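Local coordinates for protein endonuclease EndoMS (Thermococcus kodakarensis KOD1, PDB 5GKE) that cuts double-stranded DNA at mismatched bases, acting as a dimer with magnesium bound in the nuclease domain, at residues D4-I9 with S116-E121; L31-R36 with R54-K59; K59-F64 with Q78-R83; T10-E15 with E110-V115. The protein carries 1 engineered substitution. All coordinates share one frame; numbering follows the deposited sequence.

All four contacts lie in the N-terminal half of the chain, whose antiparallel sheet belongs to the PH-like domain. Strand 111-118 is used twice: contact 4 takes its start and contact 1 its end, with centres about 16 Å apart. Strand 30-42 runs beside it and pairs on with strand 52-58 in contact 2, whose centre is about 13 Å from that of contact 1. K59 is common to contacts 2 and 3, and the F64 ring of contact 3 packs on I56 and V58. Along the chain contact 1 encloses contact 4, which encloses contacts 2 and 3 in series. All four touch the second subunit, and contact 3 reaches the DNA.

Contact 1: residues D4-I9 with S116-E121; sequences DKVTVI and SVFRAE
R119 NH1 binds two oxygens of segment 4-9. Its bond to T7 OG1 is 2.8 Å long and nearly straight, at 175°, and the oxygen lies in the guanidinium plane. The bond to D4 O is also 2.8 Å, but it is bent and D4 O lies out of that plane. T7 OG1 sits beside its own backbone N, anti to the carbonyl carbon (chi1 -43°), and is met there by NH1. V117 CG1 lies over the centre of one guanidinium face, 3.7 Å above it. E27 holds the same group through a salt bridge to NE.

The backbones form an antiparallel ladder, with strand 6-9 pairing with strand 116-118 of the PH-like domain. T7 and V117 are the hydrogen-bonded pair, and V6-F118 and V8-S116 are non-hydrogen-bonded pairs. Past the strand end R119 N still reaches K5 O at 2.7 Å. On the V6 side of the sheet, V6 CG2 touches F118 CD1 at 3.7 Å. A120 CB lies over the centre of one face of the F118 ring.

K5 runs past R119 O to its tip, where NZ forms a salt bridge of 3.1 Å with E121 OE1 on the anti lone pair. The E121 side chain crosses K5 at about a right angle, and Y123 OH binds its OE2. F118 also stacks on F34 of the second subunit.

Contact 2: residues L31-R36 with R54-K59; sequences LTIFAR and RVIIVK
F34 and V55 form a non-hydrogen-bonded pair; their side chains lie side by side and point the same way. From CB of F34, CG lies anti to the carbonyl carbon and beside the backbone N (chi1 -53°). Further out, CD2 meets V55 CG2 at 3.8 Å and CE2 meets the same methyl at 3.8 Å. V55 CG1 lies a little farther off, 4.0 Å from F34 CE2. Beyond the pair, F34 packs on M114 of its own chain and on S116 of the second subunit.

The backbones of 31-36 and 54-58 are antiparallel, their axes 4.7 Å apart at closest. Two bonds join each of L31-V58, I33-I56 and A35-R54. I56 N to I33 O is the shortest at 2.8 Å, and A35 N to R54 O the longest at 3.2 Å. L31, I33, I56 and V58 are aliphatic neighbours on one face, and I33 CB meets I56 CB at 4.1 Å. F64 and V107 pack around I56 there, while V21 and A24 of helix 14-27 pack on L31. R54 shares that face, and its side chain makes a salt bridge with D122 of the second subunit.

On the F34 face, T32 OG1 lies beside I57 CG1 and is buried with no polar partner in the model. Side chains meet across these strands by apolar contact alone, and all the hydrogen bonds between them are backbone bonds.

Contact 3: residues K59-F64 with Q78-R83; sequences KPDGSF and QPPGSR. With nucleotides of chain D.
Two beta turns lie against each other at a DNA-facing end of the PH-like domain. The type I turn K59-G62 follows strand 52-58, and the type II turn P79-S82 follows strand 76-78. F64 and Q78 form the antiparallel hydrogen-bonded pair beside them, joined by F64 N to Q78 O at 2.9 Å and by Q78 N to F64 O. Between the turns themselves, G81 N bonds to D61 O, 2.8 Å and in the carbonyl plane.

D61 also shapes its own turn. Its CG stands between the backbone N and the carbonyl carbon (chi1 74°). OD1 takes S63 N at 3.0 Å, making an Asx turn, and S63 OG at 2.6 Å. Both donors come from the same face of the carboxylate plane. The other oxygen, OD2, lies beside the P80 ring and binds K71 N of the second subunit.

The glycines have positive phi. At G62 a CB would run into S82 O and G81 N, and the backbone angles alone call for glycine. G62 CA lies 3.4 Å from S82 O in a CA-H...O contact.

Segment 78-83 meets the DNA. P79 and P80 pack on phosphates. Q78 OE1 is modelled very close to N2 of DG8 of chain D, too close for the separation to be trusted, while P79 CD lies near the same N2. The P80 ring packs on S63, its CG 3.3 Å from S63 OG.

Contact 4: residues T10-E15 with E110-V115; sequences TSPSTE and EEVYMV
Y113 O takes the backbone hydrogen bond from S11 N, 2.9 Å long and nearly straight at the hydrogen (168°). The donor stands well above the carbonyl plane. T10 CA also lies against this oxygen, 3.3 Å away, in a CA-H...O contact. Y113 O is thus shared by the last residue of strand 6-10 and the first residue after it.

P12 carries the apolar part. Its ring CG touches two valines, 3.7 Å from V112 CG1 and 3.6 Å from V115 CG1. The ring crosses V112 at about a right angle and V115 obliquely. V112 CG1 is anti to the backbone N (chi1 175°) and touches both CG and CD of the proline. V115 CG1 instead stands between its backbone N and carbonyl carbon (chi1 52°) and reaches CG and CB. P12 CD also comes within 3.1 Å of V112 O. L17 and L20 of helix 14-27 pack on V112 and V115 in turn.

T10 and M114 form a non-hydrogen-bonded pair, and T10 CG2 meets M114 CG at 4.2 Å. The CB of Y113 leads away from T10-E15, and its OH binds D53 OD1. S13 caps the N-terminus of helix 14-27. Y113 and M114 both face F34, a classic beta bulge, at the corner where strand 111-118 turns.

Contact 1: residues D4-I9 with S116-E121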
loop_
_atom_site.group_PDB
_atom_site.type_symbol
_atom_site.label_atom_id
_atom_site.label_comp_id
_atom_site.label_asym_id
_atom_site.label_seq_id
_atom_site.Cartn_x
_atom_site.Cartn_y
_atom_site.Cartn_z
ATOM N N ASP A 4 -7.157 -21.963 26.249
ATOM C CA ASP A 4 -7.125 -20.526 26.539
ATOM C C ASP A 4 -6.984 -19.730 25.250
ATOM O O ASP A 4 -6.334 -20.188 24.314
ATOM C CB ASP A 4 -5.974 -20.175 27.483
ATOM C CG ASP A 4 -6.332 -20.373 28.934
ATOM O OD1 ASP A 4 -7.458 -20.849 29.207
ATOM O OD2 ASP A 4 -5.480 -20.061 29.798
ATOM N N LYS A 5 -7.580 -18.540 25.206
ATOM C CA LYS A 5 -7.499 -17.708 24.018
ATOM C C LYS A 5 -6.054 -17.257 23.771
ATOM O O LYS A 5 -5.621 -17.174 22.616
ATOM C CB LYS A 5 -8.444 -16.513 24.121
ATOM C CG LYS A 5 -9.098 -16.170 22.774
ATOM C CD LYS A 5 -10.421 -15.421 22.884
ATOM C CE LYS A 5 -11.436 -16.026 21.926
ATOM N NZ LYS A 5 -12.814 -15.468 21.996
ATOM N N VAL A 6 -5.295 -17.043 24.848
ATOM C CA VAL A 6 -3.918 -16.563 24.743
ATOM C C VAL A 6 -2.926 -17.407 25.535
ATOM O O VAL A 6 -3.183 -17.788 26.661
ATOM C CB VAL A 6 -3.792 -15.077 25.228
ATOM C CG1 VAL A 6 -2.330 -14.595 25.224
ATOM C CG2 VAL A 6 -4.645 -14.165 24.382
ATOM N N THR A 7 -1.772 -17.666 24.936
ATOM C CA THR A 7 -0.669 -18.326 25.607
ATOM C C THR A 7 0.571 -17.460 25.450
ATOM O O THR A 7 0.867 -17.010 24.363
ATOM C CB THR A 7 -0.404 -19.720 25.011
ATOM O OG1 THR A 7 -1.643 -20.393 24.777
ATOM C CG2 THR A 7 0.448 -20.534 25.933
ATOM N N VAL A 8 1.292 -17.211 26.528
ATOM C CA VAL A 8 2.412 -16.291 26.481
ATOM C C VAL A 8 3.579 -16.926 27.177
ATOM O O VAL A 8 3.436 -17.407 28.296
ATOM C CB VAL A 8 2.102 -14.938 27.182
ATOM C CG1 VAL A 8 3.337 -14.056 27.205
ATOM C CG2 VAL A 8 0.978 -14.222 26.503
ATOM N N ILE A 9 4.731 -16.934 26.531
ATOM C CA ILE A 9 5.952 -17.325 27.214
ATOM C C ILE A 9 7.049 -16.308 26.957
ATOM O O ILE A 9 7.356 -15.990 25.813
ATOM C CB ILE A 9 6.449 -18.694 26.761
ATOM C CG1 ILE A 9 5.394 -19.764 27.031
ATOM C CG2 ILE A 9 7.750 -19.044 27.471
ATOM C CD1 ILE A 9 5.840 -21.125 26.602
ATOM N N SER A 116 3.916 -15.791 21.599
ATOM C CA SER A 116 2.536 -15.848 22.041
ATOM C C SER A 116 1.637 -16.438 20.982
ATOM O O SER A 116 1.857 -16.268 19.773
ATOM C CB SER A 116 2.028 -14.453 22.422
ATOM O OG SER A 116 1.938 -13.627 21.266
ATOM N N VAL A 117 0.615 -17.131 21.453
ATOM C CA VAL A 117 -0.368 -17.716 20.574
ATOM C C VAL A 117 -1.702 -17.106 20.918
ATOM O O VAL A 117 -2.140 -17.152 22.067
ATOM C CB VAL A 117 -0.413 -19.246 20.707
ATOM C CG1 VAL A 117 -1.595 -19.817 19.955
ATOM C CG2 VAL A 117 0.878 -19.844 20.207
ATOM N N PHE A 118 -2.342 -16.515 19.920
ATOM C CA PHE A 118 -3.588 -15.819 20.144
ATOM C C PHE A 118 -4.653 -16.484 19.293
ATOM O O PHE A 118 -4.661 -16.342 18.075
ATOM C CB PHE A 118 -3.420 -14.330 19.805
ATOM C CG PHE A 118 -4.670 -13.493 19.979
ATOM C CD1 PHE A 118 -5.697 -13.893 20.807
ATOM C CD2 PHE A 118 -4.802 -12.289 19.300
ATOM C CE1 PHE A 118 -6.829 -13.106 20.949
ATOM C CE2 PHE A 118 -5.926 -11.510 19.445
ATOM C CZ PHE A 118 -6.937 -11.915 20.269
ATOM N N ARG A 119 -5.585 -17.179 19.934
ATOM C CA ARG A 119 -6.574 -17.881 19.150
ATOM C C ARG A 119 -7.709 -16.910 19.003
ATOM O O ARG A 119 -8.635 -16.891 19.802
ATOM C CB ARG A 119 -7.004 -19.182 19.859
ATOM C CG ARG A 119 -5.826 -19.857 20.574
ATOM C CD ARG A 119 -6.135 -21.121 21.392
ATOM N NE ARG A 119 -4.933 -21.964 21.457
ATOM C CZ ARG A 119 -3.872 -21.741 22.237
ATOM N NH1 ARG A 119 -3.857 -20.711 23.079
ATOM N NH2 ARG A 119 -2.820 -22.561 22.190
ATOM N N ALA A 120 -7.706 -16.187 17.895
ATOM C CA ALA A 120 -8.556 -15.015 17.816
ATOM C C ALA A 120 -9.821 -15.396 17.116
ATOM O O ALA A 120 -9.806 -16.163 16.164
ATOM C CB ALA A 120 -7.858 -13.869 17.102
ATOM N N GLU A 121 -10.926 -14.869 17.610
ATOM C CA GLU A 121 -12.223 -15.203 17.077
ATOM C C GLU A 121 -12.830 -13.919 16.547
ATOM O O GLU A 121 -12.967 -12.957 17.293
ATOM C CB GLU A 121 -13.082 -15.831 18.169
ATOM C CG GLU A 121 -14.343 -16.517 17.698
ATOM C CD GLU A 121 -15.070 -17.211 18.846
ATOM O OE1 GLU A 121 -14.743 -16.929 20.024
ATOM O OE2 GLU A 121 -15.964 -18.041 18.569
#

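Contact 2: residues L31-R36 with R54-K59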
loop_
_atom_site.group_PDB
_atom_site.type_symbol
_atom_site.label_atom_id
_atom_site.label_comp_id
_atom_site.label_asym_id
_atom_site.label_seq_id
_atom_site.Cartn_x
_atom_site.Cartn_y
_atom_site.Cartn_z
ATOM N N LEU A 31 0.277 -15.925 15.629
ATOM C CA LEU A 31 1.563 -16.007 16.269
ATOM C C LEU A 31 2.119 -14.611 16.378
ATOM O O LEU A 31 2.110 -13.853 15.403
ATOM C CB LEU A 31 2.509 -16.913 15.487
ATOM C CG LEU A 31 3.819 -17.242 16.191
ATOM C CD1 LEU A 31 3.521 -18.065 17.413
ATOM C CD2 LEU A 31 4.732 -17.989 15.234
ATOM N N THR A 32 2.577 -14.259 17.577
ATOM C CA THR A 32 3.278 -13.007 17.771
ATOM C C THR A 32 4.578 -13.275 18.500
ATOM O O THR A 32 4.597 -13.978 19.501
ATOM C CB THR A 32 2.433 -11.981 18.554
ATOM O OG1 THR A 32 1.224 -11.722 17.841
ATOM C CG2 THR A 32 3.181 -10.675 18.708
ATOM N N ILE A 33 5.658 -12.703 17.984
ATOM C CA ILE A 33 6.982 -12.868 18.556
ATOM C C ILE A 33 7.685 -11.521 18.720
ATOM O O ILE A 33 7.715 -10.710 17.794
ATOM C CB ILE A 33 7.837 -13.796 17.666
ATOM C CG1 ILE A 33 7.282 -15.225 17.714
ATOM C CG2 ILE A 33 9.307 -13.741 18.055
ATOM C CD1 ILE A 33 7.949 -16.158 16.730
ATOM N N PHE A 34 8.218 -11.266 19.911
ATOM C CA PHE A 34 9.136 -10.150 20.109
ATOM C C PHE A 34 10.532 -10.751 20.135
ATOM O O PHE A 34 10.790 -11.664 20.908
ATOM C CB PHE A 34 8.866 -9.387 21.413
ATOM C CG PHE A 34 7.440 -8.909 21.590
ATOM C CD1 PHE A 34 6.944 -8.661 22.862
ATOM C CD2 PHE A 34 6.615 -8.668 20.510
ATOM C CE1 PHE A 34 5.645 -8.210 23.046
ATOM C CE2 PHE A 34 5.317 -8.207 20.685
ATOM C CZ PHE A 34 4.830 -7.985 21.956
ATOM N N ALA A 35 11.433 -10.264 19.294
ATOM C CA ALA A 35 12.732 -10.903 19.196
ATOM C C ALA A 35 13.807 -9.975 18.680
ATOM O O ALA A 35 13.516 -9.017 17.978
ATOM C CB ALA A 35 12.641 -12.127 18.289
ATOM N N ARG A 36 15.054 -10.281 19.015
ATOM C CA ARG A 36 16.169 -9.725 18.286
ATOM C C ARG A 36 16.384 -10.620 17.080
ATOM O O ARG A 36 16.472 -11.842 17.209
ATOM C CB ARG A 36 17.434 -9.646 19.137
ATOM C CG ARG A 36 18.417 -8.615 18.625
ATOM C CD ARG A 36 19.837 -8.936 19.025
ATOM N NE ARG A 36 19.871 -9.518 20.356
ATOM C CZ ARG A 36 20.536 -10.626 20.663
ATOM N NH1 ARG A 36 21.239 -11.262 19.729
ATOM N NH2 ARG A 36 20.501 -11.092 21.904
ATOM N N ARG A 54 12.327 -6.564 16.865
ATOM C CA ARG A 54 11.117 -6.348 16.091
ATOM C C ARG A 54 9.958 -7.174 16.623
ATOM O O ARG A 54 10.141 -8.161 17.333
ATOM C CB ARG A 54 11.349 -6.685 14.600
ATOM C CG ARG A 54 12.261 -5.718 13.876
ATOM C CD ARG A 54 13.626 -6.331 13.609
ATOM N NE ARG A 54 14.638 -5.311 13.354
ATOM C CZ ARG A 54 15.850 -5.554 12.858
ATOM N NH1 ARG A 54 16.190 -6.793 12.530
ATOM N NH2 ARG A 54 16.715 -4.554 12.669
ATOM N N VAL A 55 8.760 -6.735 16.269
ATOM C CA VAL A 55 7.558 -7.515 16.432
ATOM C C VAL A 55 7.313 -8.304 15.159
ATOM O O VAL A 55 7.306 -7.736 14.068
ATOM C CB VAL A 55 6.347 -6.638 16.700
ATOM C CG1 VAL A 55 5.114 -7.504 16.787
ATOM C CG2 VAL A 55 6.564 -5.807 17.969
ATOM N N ILE A 56 7.098 -9.604 15.313
ATOM C CA ILE A 56 6.881 -10.511 14.199
ATOM C C ILE A 56 5.494 -11.119 14.311
ATOM O O ILE A 56 5.109 -11.596 15.372
ATOM C CB ILE A 56 7.947 -11.616 14.181
ATOM C CG1 ILE A 56 9.323 -10.995 13.917
ATOM C CG2 ILE A 56 7.608 -12.676 13.145
ATOM C CD1 ILE A 56 10.494 -11.831 14.407
ATOM N N ILE A 57 4.725 -11.067 13.237
ATOM C CA ILE A 57 3.378 -11.620 13.266
ATOM C C ILE A 57 3.168 -12.602 12.134
ATOM O O ILE A 57 3.513 -12.319 10.986
ATOM C CB ILE A 57 2.312 -10.526 13.182
ATOM C CG1 ILE A 57 2.324 -9.685 14.462
ATOM C CG2 ILE A 57 0.924 -11.124 12.957
ATOM C CD1 ILE A 57 1.355 -8.548 14.419
ATOM N N VAL A 58 2.631 -13.769 12.469
ATOM C CA VAL A 58 2.202 -14.718 11.457
ATOM C C VAL A 58 0.720 -14.997 11.625
ATOM O O VAL A 58 0.283 -15.478 12.662
ATOM C CB VAL A 58 3.004 -16.028 11.524
ATOM C CG1 VAL A 58 2.605 -16.960 10.372
ATOM C CG2 VAL A 58 4.485 -15.718 11.474
ATOM N N LYS A 59 -0.046 -14.641 10.606
ATOM C CA LYS A 59 -1.466 -14.894 10.564
ATOM C C LYS A 59 -1.760 -16.283 9.989
ATOM O O LYS A 59 -0.992 -16.795 9.180
ATOM C CB LYS A 59 -2.158 -13.824 9.720
ATOM C CG LYS A 59 -1.849 -12.407 10.117
ATOM C CD LYS A 59 -2.848 -11.456 9.499
ATOM C CE LYS A 59 -2.590 -10.028 9.916
ATOM N NZ LYS A 59 -3.657 -9.141 9.398
#

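Contact 3: residues K59-F64 with Q78-R83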
loop_
_atom_site.group_PDB
_atom_site.type_symbol
_atom_site.label_atom_id
_atom_site.label_comp_id
_atom_site.label_asym_id
_atom_site.label_seq_id
_atom_site.Cartn_x
_atom_site.Cartn_y
_atom_site.Cartn_z
ATOM N N LYS A 59 -0.046 -14.641 10.606
ATOM C CA LYS A 59 -1.466 -14.894 10.564
ATOM C C LYS A 59 -1.760 -16.283 9.989
ATOM O O LYS A 59 -0.992 -16.795 9.180
ATOM C CB LYS A 59 -2.158 -13.824 9.720
ATOM C CG LYS A 59 -1.849 -12.407 10.117
ATOM C CD LYS A 59 -2.848 -11.456 9.499
ATOM C CE LYS A 59 -2.590 -10.028 9.916
ATOM N NZ LYS A 59 -3.657 -9.141 9.398
ATOM N N PRO A 60 -2.893 -16.877 10.391
ATOM C CA PRO A 60 -3.354 -18.180 9.901
ATOM C C PRO A 60 -3.397 -18.280 8.373
ATOM O O PRO A 60 -3.247 -19.375 7.838
ATOM C CB PRO A 60 -4.770 -18.287 10.478
ATOM C CG PRO A 60 -4.758 -17.445 11.686
ATOM C CD PRO A 60 -3.816 -16.312 11.391
ATOM N N ASP A 61 -3.589 -17.162 7.677
ATOM C CA ASP A 61 -3.704 -17.208 6.222
ATOM C C ASP A 61 -2.339 -17.095 5.531
ATOM O O ASP A 61 -2.246 -16.979 4.302
ATOM C CB ASP A 61 -4.661 -16.122 5.723
ATOM C CG ASP A 61 -4.069 -14.731 5.792
ATOM O OD1 ASP A 61 -3.045 -14.520 6.489
ATOM O OD2 ASP A 61 -4.648 -13.835 5.148
ATOM N N GLY A 62 -1.278 -17.097 6.329
ATOM C CA GLY A 62 0.058 -17.065 5.775
ATOM C C GLY A 62 0.686 -15.690 5.745
ATOM O O GLY A 62 1.875 -15.564 5.460
ATOM N N SER A 63 -0.106 -14.657 6.022
ATOM C CA SER A 63 0.432 -13.301 6.119
ATOM C C SER A 63 1.498 -13.269 7.204
ATOM O O SER A 63 1.338 -13.853 8.284
ATOM C CB SER A 63 -0.667 -12.290 6.411
ATOM O OG SER A 63 -1.731 -12.448 5.495
ATOM N N PHE A 64 2.600 -12.617 6.875
ATOM C CA PHE A 64 3.808 -12.662 7.663
ATOM C C PHE A 64 4.274 -11.226 7.742
ATOM O O PHE A 64 4.535 -10.632 6.699
ATOM C CB PHE A 64 4.864 -13.556 6.990
ATOM C CG PHE A 64 5.995 -13.957 7.895
ATOM C CD1 PHE A 64 6.300 -15.284 8.089
ATOM C CD2 PHE A 64 6.730 -13.010 8.573
ATOM C CE1 PHE A 64 7.325 -15.653 8.934
ATOM C CE2 PHE A 64 7.754 -13.378 9.423
ATOM C CZ PHE A 64 8.052 -14.692 9.607
ATOM N N GLN A 78 5.482 -11.247 4.116
ATOM C CA GLN A 78 4.912 -12.033 3.038
ATOM C C GLN A 78 3.408 -11.861 3.076
ATOM O O GLN A 78 2.820 -11.804 4.144
ATOM C CB GLN A 78 5.281 -13.511 3.164
ATOM C CG GLN A 78 6.700 -13.854 2.777
ATOM C CD GLN A 78 6.883 -14.009 1.275
ATOM O OE1 GLN A 78 6.613 -13.083 0.506
ATOM N NE2 GLN A 78 7.355 -15.187 0.850
ATOM N N PRO A 79 2.781 -11.771 1.903
ATOM C CA PRO A 79 1.326 -11.689 1.738
ATOM C C PRO A 79 0.648 -13.052 1.957
ATOM O O PRO A 79 1.342 -14.067 1.952
ATOM C CB PRO A 79 1.176 -11.188 0.299
ATOM C CG PRO A 79 2.408 -11.665 -0.389
ATOM C CD PRO A 79 3.500 -11.596 0.629
ATOM N N PRO A 80 -0.688 -13.075 2.155
ATOM C CA PRO A 80 -1.439 -14.312 2.404
ATOM C C PRO A 80 -1.053 -15.412 1.423
ATOM O O PRO A 80 -0.791 -15.102 0.275
ATOM C CB PRO A 80 -2.889 -13.900 2.153
ATOM C CG PRO A 80 -2.930 -12.479 2.408
ATOM C CD PRO A 80 -1.585 -11.915 2.032
ATOM N N GLY A 81 -1.012 -16.661 1.865
ATOM C CA GLY A 81 -0.626 -17.747 0.989
ATOM C C GLY A 81 0.781 -18.290 1.178
ATOM O O GLY A 81 1.063 -19.417 0.788
ATOM N N SER A 82 1.670 -17.507 1.771
ATOM C CA SER A 82 2.944 -18.058 2.184
ATOM C C SER A 82 2.764 -19.232 3.133
ATOM O O SER A 82 1.798 -19.276 3.890
ATOM C CB SER A 82 3.776 -16.988 2.841
ATOM O OG SER A 82 3.856 -15.915 1.942
ATOM N N ARG A 83 3.671 -20.204 3.038
ATOM C CA ARG A 83 3.730 -21.327 3.969
ATOM C C ARG A 83 4.904 -21.062 4.862
ATOM O O ARG A 83 5.991 -20.788 4.369
ATOM C CB ARG A 83 3.929 -22.677 3.278
ATOM C CG ARG A 83 2.802 -23.196 2.410
ATOM C CD ARG A 83 3.149 -24.617 1.909
ATOM N NE ARG A 83 2.145 -25.174 1.000
ATOM C CZ ARG A 83 1.018 -25.767 1.394
ATOM N NH1 ARG A 83 0.734 -25.880 2.688
ATOM N NH2 ARG A 83 0.165 -26.242 0.495
ATOM P P DG D 8 9.504 -2.058 -2.155
ATOM O OP1 DG D 8 9.217 -2.131 -0.699
ATOM O OP2 DG D 8 10.624 -1.205 -2.621
ATOM O "O5'" DG D 8 9.759 -3.548 -2.660
ATOM C "C5'" DG D 8 10.010 -3.808 -4.025
ATOM C "C4'" DG D 8 9.290 -5.062 -4.467
ATOM O "O4'" DG D 8 9.713 -6.161 -3.634
ATOM C "C3'" DG D 8 7.768 -5.007 -4.347
ATOM O "O3'" DG D 8 7.169 -5.756 -5.379
ATOM C "C2'" DG D 8 7.501 -5.637 -2.989
ATOM C "C1'" DG D 8 8.607 -6.678 -2.910
ATOM N N9 DG D 8 9.031 -6.928 -1.542
ATOM C C8 DG D 8 9.814 -6.113 -0.764
ATOM N N7 DG D 8 10.016 -6.578 0.432
ATOM C C5 DG D 8 9.316 -7.777 0.450
ATOM C C6 DG D 8 9.171 -8.724 1.484
ATOM O O6 DG D 8 9.644 -8.685 2.627
ATOM N N1 DG D 8 8.377 -9.799 1.093
ATOM C C2 DG D 8 7.796 -9.940 -0.149
ATOM N N2 DG D 8 7.073 -11.050 -0.340
ATOM N N3 DG D 8 7.924 -9.057 -1.130
ATOM C C4 DG D 8 8.696 -8.002 -0.757
#

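Contact 4: residues T10-E15 with E110-V115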
loop_
_atom_site.group_PDB
_atom_site.type_symbol
_atom_site.label_atom_id
_atom_site.label_comp_id
_atom_site.label_asym_id
_atom_site.label_seq_id
_atom_site.Cartn_x
_atom_site.Cartn_y
_atom_site.Cartn_z
ATOM N N THR A 10 7.644 -15.811 28.030
ATOM C CA THR A 10 8.767 -14.902 27.926
ATOM C C THR A 10 10.057 -15.687 28.009
ATOM O O THR A 10 10.114 -16.729 28.661
ATOM C CB THR A 10 8.722 -13.823 29.021
ATOM O OG1 THR A 10 8.582 -14.450 30.307
ATOM C CG2 THR A 10 7.528 -12.896 28.782
ATOM N N SER A 11 11.073 -15.204 27.302
ATOM C CA SER A 11 12.386 -15.847 27.237
ATOM C C SER A 11 12.304 -17.352 27.012
ATOM O O SER A 11 12.925 -18.124 27.738
ATOM C CB SER A 11 13.163 -15.571 28.516
ATOM O OG SER A 11 13.141 -14.193 28.818
ATOM N N PRO A 12 11.544 -17.778 25.999
ATOM C CA PRO A 12 11.297 -19.219 25.943
ATOM C C PRO A 12 12.542 -20.046 25.610
ATOM O O PRO A 12 13.501 -19.561 25.001
ATOM C CB PRO A 12 10.252 -19.344 24.835
ATOM C CG PRO A 12 10.538 -18.180 23.934
ATOM C CD PRO A 12 11.024 -17.069 24.813
ATOM N N SER A 13 12.519 -21.295 26.054
ATOM C CA SER A 13 13.454 -22.302 25.592
ATOM C C SER A 13 13.155 -22.618 24.136
ATOM O O SER A 13 12.066 -22.312 23.637
ATOM C CB SER A 13 13.328 -23.569 26.423
ATOM O OG SER A 13 12.067 -24.178 26.154
ATOM N N THR A 14 14.111 -23.233 23.453
ATOM C CA THR A 14 13.878 -23.649 22.078
ATOM C C THR A 14 12.625 -24.519 21.979
ATOM O O THR A 14 11.748 -24.276 21.145
ATOM C CB THR A 14 15.084 -24.398 21.516
ATOM O OG1 THR A 14 16.196 -23.503 21.473
ATOM C CG2 THR A 14 14.808 -24.898 20.100
ATOM N N GLU A 15 12.521 -25.508 22.853
ATOM C CA GLU A 15 11.409 -26.440 22.779
ATOM C C GLU A 15 10.106 -25.693 23.077
ATOM O O GLU A 15 9.052 -26.003 22.515
ATOM C CB GLU A 15 11.623 -27.633 23.738
ATOM C CG GLU A 15 12.272 -27.317 25.110
ATOM C CD GLU A 15 13.799 -27.074 25.094
ATOM O OE1 GLU A 15 14.424 -27.017 24.012
ATOM O OE2 GLU A 15 14.376 -26.938 26.202
ATOM N N GLU A 110 17.618 -14.484 16.956
ATOM C CA GLU A 110 18.831 -14.508 17.759
ATOM C C GLU A 110 18.521 -14.603 19.245
ATOM O O GLU A 110 19.190 -15.326 19.971
ATOM C CB GLU A 110 19.675 -13.275 17.476
ATOM C CG GLU A 110 20.131 -13.202 16.045
ATOM C CD GLU A 110 20.903 -11.944 15.748
ATOM O OE1 GLU A 110 20.414 -10.846 16.110
ATOM O OE2 GLU A 110 22.004 -12.063 15.161
ATOM N N GLU A 111 17.542 -13.828 19.697
ATOM C CA GLU A 111 16.995 -13.977 21.040
ATOM C C GLU A 111 15.492 -13.751 21.060
ATOM O O GLU A 111 15.017 -12.679 20.717
ATOM C CB GLU A 111 17.683 -13.007 21.994
ATOM C CG GLU A 111 17.201 -13.099 23.426
ATOM C CD GLU A 111 18.039 -12.243 24.357
ATOM O OE1 GLU A 111 18.990 -11.589 23.865
ATOM O OE2 GLU A 111 17.753 -12.224 25.577
ATOM N N VAL A 112 14.731 -14.731 21.500
ATOM C CA VAL A 112 13.297 -14.525 21.511
ATOM C C VAL A 112 12.846 -14.032 22.889
ATOM O O VAL A 112 12.885 -14.774 23.861
ATOM C CB VAL A 112 12.555 -15.818 21.129
ATOM C CG1 VAL A 112 11.048 -15.635 21.274
ATOM C CG2 VAL A 112 12.944 -16.252 19.706
ATOM N N TYR A 113 12.416 -12.778 22.969
ATOM C CA TYR A 113 11.991 -12.203 24.248
ATOM C C TYR A 113 10.599 -12.669 24.635
ATOM O O TYR A 113 10.283 -12.835 25.811
ATOM C CB TYR A 113 11.995 -10.679 24.198
ATOM C CG TYR A 113 13.260 -10.050 23.671
ATOM C CD1 TYR A 113 14.457 -10.142 24.379
ATOM C CD2 TYR A 113 13.255 -9.328 22.476
ATOM C CE1 TYR A 113 15.622 -9.553 23.900
ATOM C CE2 TYR A 113 14.414 -8.736 21.998
ATOM C CZ TYR A 113 15.591 -8.850 22.713
ATOM O OH TYR A 113 16.738 -8.264 22.242
ATOM N N MET A 114 9.742 -12.835 23.647
ATOM C CA MET A 114 8.413 -13.347 23.924
ATOM C C MET A 114 7.882 -14.100 22.715
ATOM O O MET A 114 8.190 -13.751 21.574
ATOM C CB MET A 114 7.466 -12.205 24.309
ATOM C CG MET A 114 6.130 -12.677 24.854
ATOM S SD MET A 114 4.869 -11.389 24.813
ATOM C CE MET A 114 4.305 -11.597 23.113
ATOM N N VAL A 115 7.094 -15.134 22.973
ATOM C CA VAL A 115 6.316 -15.797 21.939
ATOM C C VAL A 115 4.899 -15.953 22.466
ATOM O O VAL A 115 4.692 -16.200 23.647
ATOM C CB VAL A 115 6.916 -17.169 21.541
ATOM C CG1 VAL A 115 7.154 -18.034 22.763
ATOM C CG2 VAL A 115 6.006 -17.883 20.569
#